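Local atomic coordinates of spindle pole body-associated protein VIK1 (Candida glabrata, PDB entry 4GKP), a protein that partners the kinesin Kar3 as a noncatalytic subunit and probably binds microtubules through its C-terminal domain, which has a kinesin motor-like fold. Residues F83-V88 / F203-I208; T115-M120 / L185-F190. All coordinates share one frame; numbering follows the deposited sequence.

Interaction 1 of 2, residues F83-V88 / F203-I208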
loop_
_atom_site.group_PDB
_atom_site.type_symbol
_atom_site.label_atom_id
_atom_site.label_comp_id
_atom_site.label_asym_id
_atom_site.label_seq_id
_atom_site.Cartn_x
_atom_site.Cartn_y
_atom_site.Cartn_z
ATOM N N PHE A 83 7.049 8.251 2.940
ATOM C CA PHE A 83 5.796 7.594 3.308
ATOM C C PHE A 83 5.521 6.340 2.524
ATOM O O PHE A 83 6.248 5.996 1.585
ATOM C CB PHE A 83 4.585 8.571 3.270
ATOM C CG PHE A 83 4.203 9.037 1.896
ATOM C CD1 PHE A 83 5.085 9.784 1.118
ATOM C CD2 PHE A 83 2.938 8.763 1.389
ATOM C CE1 PHE A 83 4.719 10.223 -0.149
ATOM C CE2 PHE A 83 2.562 9.203 0.126
ATOM C CZ PHE A 83 3.454 9.937 -0.647
ATOM N N ASN A 84 4.468 5.650 2.947
ATOM C CA ASN A 84 4.113 4.377 2.348
ATOM C C ASN A 84 2.601 4.140 2.305
ATOM O O ASN A 84 1.832 4.826 2.990
ATOM C CB ASN A 84 4.826 3.241 3.083
ATOM C CG ASN A 84 4.248 2.978 4.459
ATOM O OD1 ASN A 84 3.080 2.622 4.588
ATOM N ND2 ASN A 84 5.064 3.142 5.495
ATOM N N LEU A 85 2.201 3.169 1.489
ATOM C CA LEU A 85 0.854 2.628 1.530
ATOM C C LEU A 85 1.007 1.126 1.412
ATOM O O LEU A 85 1.711 0.658 0.521
ATOM C CB LEU A 85 -0.023 3.163 0.379
ATOM C CG LEU A 85 -1.418 2.539 0.206
ATOM C CD1 LEU A 85 -2.348 2.824 1.388
ATOM C CD2 LEU A 85 -2.073 2.972 -1.107
ATOM N N PHE A 86 0.362 0.382 2.317
ATOM C CA PHE A 86 0.305 -1.077 2.213
ATOM C C PHE A 86 -1.041 -1.520 1.694
ATOM O O PHE A 86 -2.066 -1.064 2.185
ATOM C CB PHE A 86 0.467 -1.725 3.571
ATOM C CG PHE A 86 1.871 -1.765 4.069
ATOM C CD1 PHE A 86 2.447 -0.635 4.648
ATOM C CD2 PHE A 86 2.604 -2.954 4.001
ATOM C CE1 PHE A 86 3.743 -0.681 5.128
ATOM C CE2 PHE A 86 3.903 -3.008 4.475
ATOM C CZ PHE A 86 4.471 -1.867 5.044
ATOM N N SER A 87 -1.036 -2.409 0.710
ATOM C CA SER A 87 -2.268 -3.015 0.232
ATOM C C SER A 87 -2.233 -4.491 0.606
ATOM O O SER A 87 -1.364 -5.242 0.125
ATOM C CB SER A 87 -2.418 -2.846 -1.279
ATOM O OG SER A 87 -3.495 -3.639 -1.761
ATOM N N VAL A 88 -3.163 -4.878 1.485
ATOM C CA VAL A 88 -3.233 -6.228 2.064
ATOM C C VAL A 88 -4.552 -6.902 1.664
ATOM O O VAL A 88 -5.627 -6.354 1.891
ATOM C CB VAL A 88 -3.101 -6.192 3.604
ATOM C CG1 VAL A 88 -3.161 -7.604 4.204
ATOM C CG2 VAL A 88 -1.836 -5.447 4.031
ATOM N N PHE A 203 8.267 7.270 -1.625
ATOM C CA PHE A 203 6.973 6.676 -1.373
ATOM C C PHE A 203 7.090 5.195 -1.669
ATOM O O PHE A 203 7.562 4.824 -2.745
ATOM C CB PHE A 203 5.878 7.326 -2.234
ATOM C CG PHE A 203 4.556 6.569 -2.236
ATOM C CD1 PHE A 203 3.792 6.447 -1.072
ATOM C CD2 PHE A 203 4.056 6.008 -3.413
ATOM C CE1 PHE A 203 2.577 5.768 -1.074
ATOM C CE2 PHE A 203 2.838 5.319 -3.419
ATOM C CZ PHE A 203 2.099 5.197 -2.243
ATOM N N TYR A 204 6.678 4.359 -0.713
ATOM C CA TYR A 204 6.685 2.893 -0.890
ATOM C C TYR A 204 5.270 2.359 -0.977
ATOM O O TYR A 204 4.433 2.627 -0.096
ATOM C CB TYR A 204 7.414 2.181 0.259
ATOM C CG TYR A 204 8.814 2.665 0.455
ATOM C CD1 TYR A 204 9.865 2.113 -0.272
ATOM C CD2 TYR A 204 9.094 3.710 1.344
ATOM C CE1 TYR A 204 11.167 2.571 -0.106
ATOM C CE2 TYR A 204 10.389 4.178 1.515
ATOM C CZ TYR A 204 11.418 3.597 0.789
ATOM O OH TYR A 204 12.694 4.047 0.950
ATOM N N PHE A 205 5.012 1.620 -2.047
ATOM C CA PHE A 205 3.752 0.920 -2.204
ATOM C C PHE A 205 3.986 -0.574 -2.075
ATOM O O PHE A 205 4.650 -1.193 -2.906
ATOM C CB PHE A 205 3.087 1.231 -3.546
ATOM C CG PHE A 205 1.781 0.520 -3.743
ATOM C CD1 PHE A 205 0.711 0.730 -2.860
ATOM C CD2 PHE A 205 1.608 -0.371 -4.802
ATOM C CE1 PHE A 205 -0.501 0.062 -3.030
ATOM C CE2 PHE A 205 0.391 -1.022 -4.989
ATOM C CZ PHE A 205 -0.663 -0.802 -4.108
ATOM N N ILE A 206 3.420 -1.147 -1.026
ATOM C CA ILE A 206 3.734 -2.506 -0.660
ATOM C C ILE A 206 2.514 -3.372 -0.786
ATOM O O ILE A 206 1.467 -3.091 -0.188
ATOM C CB ILE A 206 4.362 -2.554 0.743
ATOM C CG1 ILE A 206 5.743 -1.875 0.689
ATOM C CG2 ILE A 206 4.501 -3.997 1.209
ATOM C CD1 ILE A 206 6.045 -1.002 1.883
ATOM N N GLU A 207 2.661 -4.392 -1.625
ATOM C CA GLU A 207 1.607 -5.328 -1.956
ATOM C C GLU A 207 1.842 -6.639 -1.204
ATOM O O GLU A 207 2.866 -7.304 -1.383
ATOM C CB GLU A 207 1.595 -5.604 -3.460
ATOM C CG GLU A 207 1.118 -4.465 -4.352
ATOM C CD GLU A 207 1.442 -4.723 -5.822
ATOM O OE1 GLU A 207 2.641 -4.849 -6.171
ATOM O OE2 GLU A 207 0.504 -4.812 -6.647
ATOM N N ILE A 208 0.888 -6.999 -0.360
ATOM C CA ILE A 208 0.953 -8.239 0.402
ATOM C C ILE A 208 -0.320 -9.040 0.143
ATOM O O ILE A 208 -1.370 -8.762 0.735
ATOM C CB ILE A 208 1.133 -7.948 1.901
ATOM C CG1 ILE A 208 2.457 -7.212 2.112
ATOM C CG2 ILE A 208 1.081 -9.239 2.708
ATOM C CD1 ILE A 208 2.618 -6.606 3.474
#
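F83 and F203 meet at one end of the parallel strand pair 83-88 / 203-208 and pack tightly. F203 CD1 lies over one face of the F83 ring, toward its rim, 3.2 Å from F83 CE2. The ring planes make 37°. F83 CG sits between the backbone N and the carbonyl carbon (chi1 68°), which swings the ring back across F203. L85 continues this face, with CD2 3.8 Å from F205 CE1. On the other face I206 CD1 stands over the F86 ring, 4.0 Å from its centroid, and I208 CD1 reaches the edge of that ring, 3.7 Å from F86 CD2. Five backbone bonds tie the strands, among them S87 N to I206 O at 2.7 Å. At the far end only the side chains are looser: V88 CG2 and I208 CB are 4.4 Å apart, while I208 N still bonds to S87 O. The E207 side chain hardly touches strand 83-88. No touching residue is exposed, so the contact has no solvent side. The polar ends of N84, S87 and E207 are hydrogen-bonded to T242, Y209 and Y118, respectively. Backbone bonds and apolar contacts on both faces thus hold this parallel pair at the buried centre of the motor-like domain.

Interaction 2 of 2, residues T115-M120 / L185-F190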
loop_
_atom_site.group_PDB
_atom_site.type_symbol
_atom_site.label_atom_id
_atom_site.label_comp_id
_atom_site.label_asym_id
_atom_site.label_seq_id
_atom_site.Cartn_x
_atom_site.Cartn_y
_atom_site.Cartn_z
ATOM N N THR A 115 10.319 8.781 -10.260
ATOM C CA THR A 115 10.906 7.525 -10.706
ATOM C C THR A 115 10.189 6.344 -10.063
ATOM O O THR A 115 9.558 6.481 -9.009
ATOM C CB THR A 115 12.405 7.399 -10.333
ATOM O OG1 THR A 115 12.546 7.286 -8.913
ATOM C CG2 THR A 115 13.185 8.589 -10.797
ATOM N N LEU A 116 10.292 5.181 -10.696
ATOM C CA LEU A 116 9.756 3.967 -10.117
ATOM C C LEU A 116 10.787 2.841 -10.184
ATOM O O LEU A 116 11.511 2.706 -11.156
ATOM C CB LEU A 116 8.459 3.572 -10.822
ATOM C CG LEU A 116 7.831 2.202 -10.519
ATOM C CD1 LEU A 116 7.397 2.126 -9.056
ATOM C CD2 LEU A 116 6.665 1.889 -11.463
ATOM N N GLN A 117 10.875 2.073 -9.111
ATOM C CA GLN A 117 11.523 0.772 -9.126
ATOM C C GLN A 117 10.560 -0.206 -8.484
ATOM O O GLN A 117 9.914 0.117 -7.493
ATOM C CB GLN A 117 12.808 0.806 -8.330
ATOM C CG GLN A 117 13.912 1.610 -8.983
ATOM C CD GLN A 117 15.071 1.822 -8.033
ATOM O OE1 GLN A 117 14.915 2.451 -6.972
ATOM N NE2 GLN A 117 16.227 1.252 -8.374
ATOM N N TYR A 118 10.483 -1.407 -9.030
ATOM C CA TYR A 118 9.448 -2.351 -8.640
ATOM C C TYR A 118 10.020 -3.759 -8.494
ATOM O O TYR A 118 10.436 -4.371 -9.474
ATOM C CB TYR A 118 8.349 -2.334 -9.712
ATOM C CG TYR A 118 7.079 -3.102 -9.394
ATOM C CD1 TYR A 118 6.709 -3.395 -8.081
ATOM C CD2 TYR A 118 6.220 -3.479 -10.416
ATOM C CE1 TYR A 118 5.539 -4.060 -7.801
ATOM C CE2 TYR A 118 5.049 -4.154 -10.152
ATOM C CZ TYR A 118 4.714 -4.441 -8.846
ATOM O OH TYR A 118 3.540 -5.106 -8.601
ATOM N N VAL A 119 10.018 -4.290 -7.280
ATOM C CA VAL A 119 10.518 -5.641 -7.087
ATOM C C VAL A 119 9.568 -6.563 -6.312
ATOM O O VAL A 119 8.826 -6.117 -5.441
ATOM C CB VAL A 119 11.886 -5.636 -6.366
ATOM C CG1 VAL A 119 12.970 -4.994 -7.232
ATOM C CG2 VAL A 119 11.792 -4.954 -5.005
ATOM N N MET A 120 9.614 -7.856 -6.622
ATOM C CA MET A 120 9.109 -8.874 -5.710
ATOM C C MET A 120 10.203 -9.260 -4.705
ATOM O O MET A 120 11.305 -9.623 -5.087
ATOM C CB MET A 120 8.629 -10.105 -6.482
ATOM C CG MET A 120 7.715 -11.002 -5.653
ATOM S SD MET A 120 8.064 -12.767 -5.755
ATOM C CE MET A 120 9.799 -12.839 -5.280
ATOM N N LEU A 185 7.044 -4.708 -3.794
ATOM C CA LEU A 185 7.652 -3.508 -3.243
ATOM C C LEU A 185 7.953 -2.556 -4.395
ATOM O O LEU A 185 8.788 -2.859 -5.262
ATOM C CB LEU A 185 8.929 -3.845 -2.459
ATOM C CG LEU A 185 9.757 -2.708 -1.805
ATOM C CD1 LEU A 185 9.000 -1.924 -0.753
ATOM C CD2 LEU A 185 11.013 -3.253 -1.154
ATOM N N SER A 186 7.220 -1.443 -4.421
ATOM C CA SER A 186 7.443 -0.364 -5.381
ATOM C C SER A 186 8.054 0.810 -4.635
ATOM O O SER A 186 7.578 1.185 -3.561
ATOM C CB SER A 186 6.120 0.107 -5.990
ATOM O OG SER A 186 5.607 -0.822 -6.917
ATOM N N LYS A 187 9.110 1.387 -5.187
ATOM C CA LYS A 187 9.678 2.593 -4.607
ATOM C C LYS A 187 9.589 3.733 -5.608
ATOM O O LYS A 187 10.141 3.639 -6.708
ATOM C CB LYS A 187 11.129 2.390 -4.193
ATOM C CG LYS A 187 11.736 3.659 -3.612
ATOM C CD LYS A 187 13.233 3.544 -3.426
ATOM C CE LYS A 187 13.810 4.868 -2.947
ATOM N NZ LYS A 187 15.233 4.687 -2.545
ATOM N N PHE A 188 8.873 4.787 -5.229
ATOM C CA PHE A 188 8.769 5.956 -6.076
ATOM C C PHE A 188 9.640 7.037 -5.445
ATOM O O PHE A 188 9.594 7.253 -4.241
ATOM C CB PHE A 188 7.324 6.493 -6.152
ATOM C CG PHE A 188 6.309 5.541 -6.743
ATOM C CD1 PHE A 188 5.791 4.476 -5.988
ATOM C CD2 PHE A 188 5.791 5.761 -8.013
ATOM C CE1 PHE A 188 4.812 3.626 -6.516
ATOM C CE2 PHE A 188 4.812 4.910 -8.555
ATOM C CZ PHE A 188 4.311 3.854 -7.802
ATOM N N GLN A 189 10.416 7.733 -6.256
ATOM C CA GLN A 189 11.091 8.922 -5.778
ATOM C C GLN A 189 10.439 10.139 -6.414
ATOM O O GLN A 189 10.267 10.192 -7.642
ATOM C CB GLN A 189 12.577 8.894 -6.151
ATOM C CG GLN A 189 13.424 7.898 -5.368
ATOM C CD GLN A 189 14.850 7.857 -5.884
ATOM O OE1 GLN A 189 15.104 7.619 -7.088
ATOM N NE2 GLN A 189 15.784 8.120 -5.007
ATOM N N PHE A 190 10.089 11.109 -5.578
ATOM C CA PHE A 190 9.535 12.395 -6.033
ATOM C C PHE A 190 10.607 13.461 -5.901
ATOM O O PHE A 190 11.077 13.724 -4.781
ATOM C CB PHE A 190 8.336 12.793 -5.171
ATOM C CG PHE A 190 7.059 12.060 -5.515
ATOM C CD1 PHE A 190 6.850 10.748 -5.094
ATOM C CD2 PHE A 190 6.042 12.700 -6.240
ATOM C CE1 PHE A 190 5.661 10.093 -5.400
ATOM C CE2 PHE A 190 4.865 12.041 -6.550
ATOM C CZ PHE A 190 4.685 10.738 -6.151
HETATM O O HOH W 1 12.429 4.842 -7.545
#
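T115 and Q189 pair at one end of the 115-120 / 185-190 contact, where two antiparallel strands run side by side. T115, Q117 and V119 are each in a hydrogen-bonded pair, with Q189, K187 and L185. The two bonds of the Q117-K187 pair differ: K187 N to Q117 O is 2.8 Å and nearly straight (168°), while Q117 N to K187 O, at 3.0 Å, is more bent and tilted from the carbonyl plane. The bond from Q189 N to T115 O is bent too, with the donor well above the carbonyl plane.

Polar side chains and one water lie on the face of T115, Q117, K187 and Q189. The water gives a proton to K187 O at 2.7 Å and pairs with T115 OG1 at 2.8 Å. Its bond to Q117 OE1 is weak. T115 OG1 also lies 3.2 Å from Q189 OE1. Q117 NE2 turns to S156 O and L154 O, and K187 NZ to I152 O and T151 OG1. This face turns apolar at its other end, where V119 and L185 lie alongside each other, CG2 to CB 4.0 Å.

The opposite face is mainly aromatic and aliphatic. L116 CD1 sits over the centre of the F188 ring, 3.8 Å from its centroid and only 12° off the normal. S186 OG, a polar atom, is set obliquely against the Y118 ring, 3.0 Å from CD1. Helix 96-107 covers this face: F97 stacks on Y118, and F104 meets F188 edge-to-face.

A long antiparallel pair in a mixed sheet, backed by a helix, fits the kinesin motor-like fold.

In the fold
Both interactions belong to one mixed sheet, and their centres lie about 10 Å apart. Strands 183-192 and 201-208 follow each other in the chain and pair antiparallel, which joins interaction 2 to interaction 1. The strand order is therefore 83-88, 201-208, 183-192, 112-121. A probable backbone bond runs from F188 N to F203 O at 2.8 Å. On one face Y118 OH reaches past strand 183-192 to E207 OE1 at 2.6 Å, a probable hydrogen bond. On the other, I206 CG1 packs on L185 CD1 at 3.6 Å. Along the chain, interaction 2 is nested within the loop closed by interaction 1. The protein is noncatalytic, and the sheet serves as the core of its motor-like domain.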